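PDB 6PTG: DnaK Suppressor from Chlamydia trachomatis, which probably binds RNA polymerase and regulates transcription, in the manner of DksA-type proteins. Local coordinates for residues K20-E25 with R107-P112; S99-P104 with T115-S120. One frame throughout, in Å; residues are numbered along the deposited sequence.

How the interactions relate
The two contacts have centres about 16 Å apart and alternate along the chain: 20-25, then 99-104, 107-112 and 115-120. Interaction 1 joins the long helix 13-33 to the end of the short helix 105-110 and the turn after it. Interaction 2 brings the loop that leads into that short helix against the entry to helix 118-129. Helix 105-110 therefore connects the two. They meet directly, with Arg-107 NH2 probably hydrogen-bonded to Met-116 O at 2.9 Å and Leu-108 packed on Ile-103. Interaction 2 holds together the region matching the DksA/TraR C4-type zinc-finger family; interaction 1 fastens that region to helix 13-33, probably part of a coiled coil as in DksA.

Interaction 1 (K20-E25 with R107-P112); sequences KTRLLE and RLMAIP
Arg-22 reaches across from helix 13-33 to the closing turn of helix 105-110 and holds a single backbone oxygen there with both terminal nitrogens. NH1 lies 2.9 Å from Met-109 O, with an N-H...O angle of 157°, while NH2 makes a more bent bond of 3.2 Å to the same Met-109 O. The oxygen sits in the guanidinium plane, and both nitrogens come to it from the same face of the carbonyl. A bend at chi3 (58°) turns NE out of the otherwise extended chain.

Pro-112 CG lies over one face of the guanidinium, toward its rim, 3.6 Å from Arg-22 NH2; ring and arginine chain cross at about a right angle. Met-109 also lies crosswise to the arginine, its SD 3.7 Å from Arg-22 NH1. The carbonyl belongs to the C-terminal turn of a short helix, where a cation would be expected to suit the helix dipole, and the contact fastens this turn to a long helix like those of the DksA coiled coil.

Leu-23, next to the arginine, brings CD2 within 4.0 Å of Pro-112 CB and 3.6 Å of Pro-112 O. That oxygen takes its hydrogen bond from Tyr-93 OH, and Leu-23 also packs on Ala-84 and Leu-85 of helix 72-89, while Phe-19 and Met-26 of helix 13-33 touch Pro-112.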
ATOM      1  N   LYS B  20      -5.667  11.141 -16.828  1.00 60.15           N
ATOM      2  CA  LYS B  20      -6.147  12.249 -16.014  1.00 55.60           C
ATOM      3  C   LYS B  20      -7.481  12.772 -16.529  1.00 58.63           C
ATOM      4  O   LYS B  20      -8.387  13.068 -15.741  1.00 64.81           O
ATOM      5  CB  LYS B  20      -5.102  13.363 -15.990  1.00 57.23           C
ATOM      6  CG  LYS B  20      -5.407  14.476 -15.005  1.00 57.48           C
ATOM      7  CD  LYS B  20      -4.397  15.596 -15.127  1.00 59.89           C
ATOM      8  CE  LYS B  20      -4.593  16.631 -14.038  1.00 59.22           C
ATOM      9  NZ  LYS B  20      -3.691  17.800 -14.230  1.00 64.13           N
ATOM     10  N   THR B  21      -7.621  12.899 -17.851  1.00 55.84           N
ATOM     11  CA  THR B  21      -8.893  13.340 -18.415  1.00 57.58           C
ATOM     12  C   THR B  21     -10.005  12.334 -18.131  1.00 60.92           C
ATOM     13  O   THR B  21     -11.124  12.722 -17.776  1.00 64.37           O
ATOM     14  CB  THR B  21      -8.755  13.577 -19.918  1.00 59.95           C
ATOM     15  OG1 THR B  21      -7.773  14.595 -20.161  1.00 65.48           O
ATOM     16  CG2 THR B  21     -10.085  14.022 -20.499  1.00 60.88           C
ATOM     17  N   ARG B  22      -9.718  11.036 -18.280  1.00 56.27           N
ATOM     18  CA  ARG B  22     -10.717  10.023 -17.959  1.00 50.37           C
ATOM     19  C   ARG B  22     -11.108  10.078 -16.489  1.00 62.55           C
ATOM     20  O   ARG B  22     -12.293   9.985 -16.152  1.00 68.91           O
ATOM     21  CB  ARG B  22     -10.195   8.628 -18.307  1.00 56.46           C
ATOM     22  CG  ARG B  22      -9.938   8.377 -19.779  1.00 58.30           C
ATOM     23  CD  ARG B  22      -9.420   6.960 -20.001  1.00 53.16           C
ATOM     24  NE  ARG B  22     -10.346   5.944 -19.513  1.00 51.23           N
ATOM     25  CZ  ARG B  22     -10.046   4.650 -19.423  1.00 56.77           C
ATOM     26  NH1 ARG B  22      -8.848   4.222 -19.794  1.00 57.08           N
ATOM     27  NH2 ARG B  22     -10.940   3.780 -18.967  1.00 53.42           N
ATOM     28  N   LEU B  23     -10.125  10.228 -15.596  1.00 58.45           N
ATOM     29  CA  LEU B  23     -10.413  10.199 -14.164  1.00 55.72           C
ATOM     30  C   LEU B  23     -11.236  11.407 -13.725  1.00 52.66           C
ATOM     31  O   LEU B  23     -12.167  11.269 -12.926  1.00 53.89           O
ATOM     32  CB  LEU B  23      -9.112  10.105 -13.369  1.00 48.91           C
ATOM     33  CG  LEU B  23      -8.404   8.750 -13.433  1.00 48.77           C
ATOM     34  CD1 LEU B  23      -7.004   8.839 -12.868  1.00 49.40           C
ATOM     35  CD2 LEU B  23      -9.205   7.691 -12.691  1.00 43.05           C
ATOM     36  N   LEU B  24     -10.910  12.599 -14.223  1.00 52.87           N
ATOM     37  CA  LEU B  24     -11.707  13.767 -13.866  1.00 56.71           C
ATOM     38  C   LEU B  24     -13.138  13.632 -14.374  1.00 65.87           C
ATOM     39  O   LEU B  24     -14.084  14.065 -13.706  1.00 67.89           O
ATOM     40  CB  LEU B  24     -11.053  15.039 -14.412  1.00 65.62           C
ATOM     41  CG  LEU B  24      -9.702  15.430 -13.804  1.00 62.01           C
ATOM     42  CD1 LEU B  24      -9.037  16.551 -14.590  1.00 60.15           C
ATOM     43  CD2 LEU B  24      -9.877  15.827 -12.345  1.00 62.51           C
ATOM     44  N   GLU B  25     -13.317  13.027 -15.551  1.00 66.03           N
ATOM     45  CA  GLU B  25     -14.658  12.797 -16.081  1.00 65.68           C
ATOM     46  C   GLU B  25     -15.449  11.819 -15.218  1.00 68.64           C
ATOM     47  O   GLU B  25     -16.657  11.999 -15.027  1.00 67.84           O
ATOM     48  CB  GLU B  25     -14.580  12.319 -17.529  1.00 60.34           C
ATOM     49  CG  GLU B  25     -14.787  13.424 -18.550  1.00 77.58           C
ATOM     50  CD  GLU B  25     -14.196  13.088 -19.908  1.00 87.40           C
ATOM     51  OE1 GLU B  25     -13.813  11.915 -20.118  1.00 96.41           O
ATOM     52  OE2 GLU B  25     -14.138  13.993 -20.771  1.00 87.43           O
ATOM     53  N   ARG B 107      -4.497  -3.300 -17.143  1.00 48.97           N
ATOM     54  CA  ARG B 107      -5.277  -3.011 -15.944  1.00 48.55           C
ATOM     55  C   ARG B 107      -5.559  -1.521 -15.820  1.00 47.57           C
ATOM     56  O   ARG B 107      -6.679  -1.121 -15.482  1.00 48.91           O
ATOM     57  CB  ARG B 107      -4.535  -3.535 -14.713  1.00 48.02           C
ATOM     58  CG  ARG B 107      -5.229  -3.282 -13.392  1.00 41.57           C
ATOM     59  CD  ARG B 107      -4.644  -4.161 -12.303  1.00 44.52           C
ATOM     60  NE  ARG B 107      -4.869  -3.604 -10.971  1.00 44.64           N
ATOM     61  CZ  ARG B 107      -5.951  -3.810 -10.228  1.00 44.85           C
ATOM     62  NH1 ARG B 107      -6.941  -4.559 -10.675  1.00 48.35           N
ATOM     63  NH2 ARG B 107      -6.046  -3.255  -9.033  1.00 56.60           N
ATOM     64  N   LEU B 108      -4.564  -0.682 -16.115  1.00 44.96           N
ATOM     65  CA  LEU B 108      -4.797   0.756 -16.086  1.00 44.64           C
ATOM     66  C   LEU B 108      -5.783   1.176 -17.174  1.00 52.81           C
ATOM     67  O   LEU B 108      -6.638   2.036 -16.938  1.00 56.33           O
ATOM     68  CB  LEU B 108      -3.471   1.502 -16.234  1.00 39.08           C
ATOM     69  CG  LEU B 108      -2.438   1.296 -15.123  1.00 38.75           C
ATOM     70  CD1 LEU B 108      -1.072   1.847 -15.525  1.00 42.56           C
ATOM     71  CD2 LEU B 108      -2.916   1.924 -13.823  1.00 34.80           C
ATOM     72  N   MET B 109      -5.683   0.578 -18.368  1.00 51.25           N
ATOM     73  CA  MET B 109      -6.583   0.932 -19.465  1.00 50.00           C
ATOM     74  C   MET B 109      -8.028   0.557 -19.158  1.00 50.63           C
ATOM     75  O   MET B 109      -8.953   1.316 -19.470  1.00 47.94           O
ATOM     76  CB  MET B 109      -6.125   0.270 -20.760  1.00 48.66           C
ATOM     77  CG  MET B 109      -6.968   0.651 -21.970  1.00 54.69           C
ATOM     78  SD  MET B 109      -6.924   2.411 -22.354  1.00 66.19           S
ATOM     79  CE  MET B 109      -5.159   2.700 -22.448  1.00 61.89           C
ATOM     80  N   ALA B 110      -8.243  -0.614 -18.560  1.00 43.57           N
ATOM     81  CA  ALA B 110      -9.591  -1.027 -18.193  1.00 45.34           C
ATOM     82  C   ALA B 110     -10.059  -0.323 -16.926  1.00 47.19           C
ATOM     83  O   ALA B 110     -11.228   0.069 -16.825  1.00 58.26           O
ATOM     84  CB  ALA B 110      -9.643  -2.550 -18.020  1.00 39.45           C
ATOM     85  N   ILE B 111      -9.169  -0.174 -15.949  1.00 51.10           N
ATOM     86  CA  ILE B 111      -9.482   0.441 -14.661  1.00 50.22           C
ATOM     87  C   ILE B 111      -8.544   1.622 -14.431  1.00 50.52           C
ATOM     88  O   ILE B 111      -7.489   1.453 -13.801  1.00 51.19           O
ATOM     89  CB  ILE B 111      -9.361  -0.573 -13.513  1.00 37.83           C
ATOM     90  CG1 ILE B 111     -10.052  -1.885 -13.873  1.00 35.52           C
ATOM     91  CG2 ILE B 111      -9.971  -0.006 -12.258  1.00 36.57           C
ATOM     92  CD1 ILE B 111     -10.082  -2.874 -12.737  1.00 42.19           C
ATOM     93  N   PRO B 112      -8.872   2.824 -14.917  1.00 46.49           N
ATOM     94  CA  PRO B 112      -7.925   3.945 -14.793  1.00 48.04           C
ATOM     95  C   PRO B 112      -7.674   4.396 -13.358  1.00 49.99           C
ATOM     96  O   PRO B 112      -6.691   5.108 -13.128  1.00 48.25           O
ATOM     97  CB  PRO B 112      -8.583   5.054 -15.630  1.00 48.64           C
ATOM     98  CG  PRO B 112     -10.042   4.719 -15.612  1.00 40.48           C
ATOM     99  CD  PRO B 112     -10.097   3.219 -15.638  1.00 43.81           C
TER

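Interaction 2 (S99-P104 with T115-S120); sequences SGEEIP and TMTVKS
Ile-103 sets its side chain against the backbone of Thr-115 and Met-116, and its branches divide the work. From CB the chain forks. CG2, anti to the backbone N, comes to 4.0 Å from Met-116 O; CG1, anti to the carbonyl carbon (chi1 -50°), lies 4.2 Å from Met-116 C. An extended chi2 of 179° then sends CD1 onward to the Thr-115 to Met-116 peptide, 3.6 Å from Thr-115 C and 3.7 Å from Met-116 N. The isoleucine thus rests on main-chain atoms more than on side chains.

Further along, Thr-117 turns its methyl to Glu-101: CG2 is 4.0 Å from Glu-101 CB and 3.8 Å from Glu-101 OE1, the two side chains crossing at about a right angle. Its hydroxyl is used within its own segment. Thr-117 is the N-cap of helix 118-129, and OG1 accepts from Ser-120 N at 3.2 Å with an N-H...O angle of 149°, while the Ser-120 hydroxyl also bonds to it. Ser-120 OG faces Ser-99 OG at 3.6 Å, a contact rather than a bond. Ser-99 OG instead accepts from Glu-101 N, closing an ST turn around Gly-100.

Both segments belong to the region matching the DksA/TraR C4-type zinc-finger family. Cys-96, which packs against Thr-117 and Ser-120, is the chain's one cysteine, so a C4 site cannot form within it. Pro-104 is the N-cap of helix 105-110. Thr-115 leans on Arg-83, Ala-84 and Lys-87 of helix 72-89, and Met-116 lies against Gln-121 and Phe-124 of helix 118-129, so the contact is bordered by helices 72-89, 105-110 and 118-129.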
ATOM      1  N   SER B  99       3.284  -2.294  -3.123  1.00 47.68           N
ATOM      2  CA  SER B  99       4.523  -2.992  -3.424  1.00 46.58           C
ATOM      3  C   SER B  99       5.511  -2.186  -4.247  1.00 50.27           C
ATOM      4  O   SER B  99       6.689  -2.555  -4.297  1.00 53.70           O
ATOM      5  CB  SER B  99       4.218  -4.289  -4.185  1.00 50.43           C
ATOM      6  OG  SER B  99       3.645  -3.992  -5.456  1.00 44.10           O
ATOM      7  N   GLY B 100       5.073  -1.100  -4.880  1.00 54.75           N
ATOM      8  CA  GLY B 100       5.918  -0.396  -5.818  1.00 51.89           C
ATOM      9  C   GLY B 100       6.099  -1.081  -7.155  1.00 59.64           C
ATOM     10  O   GLY B 100       6.886  -0.593  -7.977  1.00 56.52           O
ATOM     11  N   GLU B 101       5.412  -2.200  -7.394  1.00 66.23           N
ATOM     12  CA  GLU B 101       5.483  -2.884  -8.677  1.00 56.20           C
ATOM     13  C   GLU B 101       4.721  -2.094  -9.738  1.00 49.15           C
ATOM     14  O   GLU B 101       3.806  -1.321  -9.440  1.00 47.42           O
ATOM     15  CB  GLU B 101       4.886  -4.288  -8.582  1.00 65.77           C
ATOM     16  CG  GLU B 101       5.736  -5.350  -7.910  1.00 76.63           C
ATOM     17  CD  GLU B 101       4.902  -6.553  -7.467  1.00 94.58           C
ATOM     18  OE1 GLU B 101       3.735  -6.681  -7.905  1.00 95.20           O
ATOM     19  OE2 GLU B 101       5.416  -7.374  -6.679  1.00103.18           O
ATOM     20  N   GLU B 102       5.106  -2.304 -10.994  1.00 44.38           N
ATOM     21  CA  GLU B 102       4.418  -1.660 -12.103  1.00 48.73           C
ATOM     22  C   GLU B 102       3.056  -2.319 -12.317  1.00 48.22           C
ATOM     23  O   GLU B 102       2.971  -3.538 -12.495  1.00 43.92           O
ATOM     24  CB  GLU B 102       5.265  -1.742 -13.367  1.00 56.23           C
ATOM     25  CG  GLU B 102       6.355  -0.693 -13.444  1.00 72.55           C
ATOM     26  CD  GLU B 102       7.184  -0.811 -14.710  1.00 89.54           C
ATOM     27  OE1 GLU B 102       6.683  -1.390 -15.698  1.00 98.71           O
ATOM     28  OE2 GLU B 102       8.341  -0.331 -14.714  1.00 93.11           O
ATOM     29  N   ILE B 103       2.000  -1.514 -12.284  1.00 44.96           N
ATOM     30  CA  ILE B 103       0.643  -1.997 -12.558  1.00 44.38           C
ATOM     31  C   ILE B 103       0.519  -2.285 -14.051  1.00 50.20           C
ATOM     32  O   ILE B 103       0.924  -1.440 -14.869  1.00 62.07           O
ATOM     33  CB  ILE B 103      -0.391  -0.962 -12.106  1.00 44.50           C
ATOM     34  CG1 ILE B 103      -0.110  -0.511 -10.674  1.00 43.40           C
ATOM     35  CG2 ILE B 103      -1.791  -1.526 -12.179  1.00 45.35           C
ATOM     36  CD1 ILE B 103      -1.083   0.541 -10.160  1.00 35.52           C
ATOM     37  N   PRO B 104       0.022  -3.461 -14.452  1.00 48.86           N
ATOM     38  CA  PRO B 104      -0.024  -3.801 -15.882  1.00 48.17           C
ATOM     39  C   PRO B 104      -0.820  -2.791 -16.699  1.00 48.60           C
ATOM     40  O   PRO B 104      -1.853  -2.281 -16.258  1.00 52.35           O
ATOM     41  CB  PRO B 104      -0.689  -5.183 -15.889  1.00 46.35           C
ATOM     42  CG  PRO B 104      -0.325  -5.764 -14.570  1.00 45.82           C
ATOM     43  CD  PRO B 104      -0.368  -4.606 -13.609  1.00 50.57           C
ATOM     44  N   THR B 115      -4.803   1.757  -8.317  1.00 68.81           N
ATOM     45  CA  THR B 115      -3.627   2.261  -7.620  1.00 50.43           C
ATOM     46  C   THR B 115      -2.768   1.156  -7.029  1.00 41.78           C
ATOM     47  O   THR B 115      -1.714   1.444  -6.464  1.00 48.79           O
ATOM     48  CB  THR B 115      -4.043   3.232  -6.520  1.00 41.76           C
ATOM     49  OG1 THR B 115      -4.905   2.554  -5.599  1.00 50.49           O
ATOM     50  CG2 THR B 115      -4.758   4.427  -7.111  1.00 51.10           C
ATOM     51  N   MET B 116      -3.177  -0.100  -7.164  1.00 43.12           N
ATOM     52  CA  MET B 116      -2.419  -1.228  -6.655  1.00 43.90           C
ATOM     53  C   MET B 116      -2.439  -2.332  -7.702  1.00 48.80           C
ATOM     54  O   MET B 116      -3.332  -2.392  -8.548  1.00 46.60           O
ATOM     55  CB  MET B 116      -3.006  -1.745  -5.334  1.00 41.17           C
ATOM     56  CG  MET B 116      -3.072  -0.715  -4.235  1.00 45.21           C
ATOM     57  SD  MET B 116      -4.070  -1.273  -2.857  1.00 52.37           S
ATOM     58  CE  MET B 116      -5.695  -0.754  -3.416  1.00 63.26           C
ATOM     59  N   THR B 117      -1.455  -3.222  -7.630  1.00 42.13           N
ATOM     60  CA  THR B 117      -1.558  -4.441  -8.406  1.00 37.25           C
ATOM     61  C   THR B 117      -2.726  -5.266  -7.876  1.00 55.47           C
ATOM     62  O   THR B 117      -3.253  -5.007  -6.791  1.00 67.54           O
ATOM     63  CB  THR B 117      -0.254  -5.241  -8.348  1.00 40.36           C
ATOM     64  OG1 THR B 117       0.023  -5.640  -6.998  1.00 45.44           O
ATOM     65  CG2 THR B 117       0.906  -4.425  -8.898  1.00 35.20           C
ATOM     66  N   VAL B 118      -3.152  -6.259  -8.659  1.00 61.37           N
ATOM     67  CA  VAL B 118      -4.276  -7.087  -8.227  1.00 56.65           C
ATOM     68  C   VAL B 118      -3.936  -7.810  -6.930  1.00 56.96           C
ATOM     69  O   VAL B 118      -4.714  -7.797  -5.968  1.00 56.31           O
ATOM     70  CB  VAL B 118      -4.680  -8.070  -9.334  1.00 51.12           C
ATOM     71  CG1 VAL B 118      -5.754  -9.000  -8.821  1.00 38.07           C
ATOM     72  CG2 VAL B 118      -5.161  -7.305 -10.538  1.00 55.20           C
ATOM     73  N   LYS B 119      -2.750  -8.417  -6.873  1.00 56.18           N
ATOM     74  CA  LYS B 119      -2.329  -9.112  -5.661  1.00 53.86           C
ATOM     75  C   LYS B 119      -2.245  -8.164  -4.465  1.00 52.98           C
ATOM     76  O   LYS B 119      -2.568  -8.550  -3.336  1.00 52.67           O
ATOM     77  CB  LYS B 119      -0.987  -9.799  -5.899  1.00 57.70           C
ATOM     78  CG  LYS B 119      -1.082 -11.108  -6.654  1.00 60.17           C
ATOM     79  CD  LYS B 119       0.301 -11.689  -6.867  1.00 72.03           C
ATOM     80  CE  LYS B 119       0.241 -13.140  -7.298  1.00 81.19           C
ATOM     81  NZ  LYS B 119       1.600 -13.756  -7.308  1.00 89.84           N
ATOM     82  N   SER B 120      -1.798  -6.921  -4.683  1.00 46.95           N
ATOM     83  CA  SER B 120      -1.704  -5.983  -3.564  1.00 47.38           C
ATOM     84  C   SER B 120      -3.077  -5.505  -3.126  1.00 49.61           C
ATOM     85  O   SER B 120      -3.306  -5.285  -1.934  1.00 48.52           O
ATOM     86  CB  SER B 120      -0.827  -4.786  -3.925  1.00 44.49           C
ATOM     87  OG  SER B 120       0.537  -5.155  -4.071  1.00 54.26           O
TER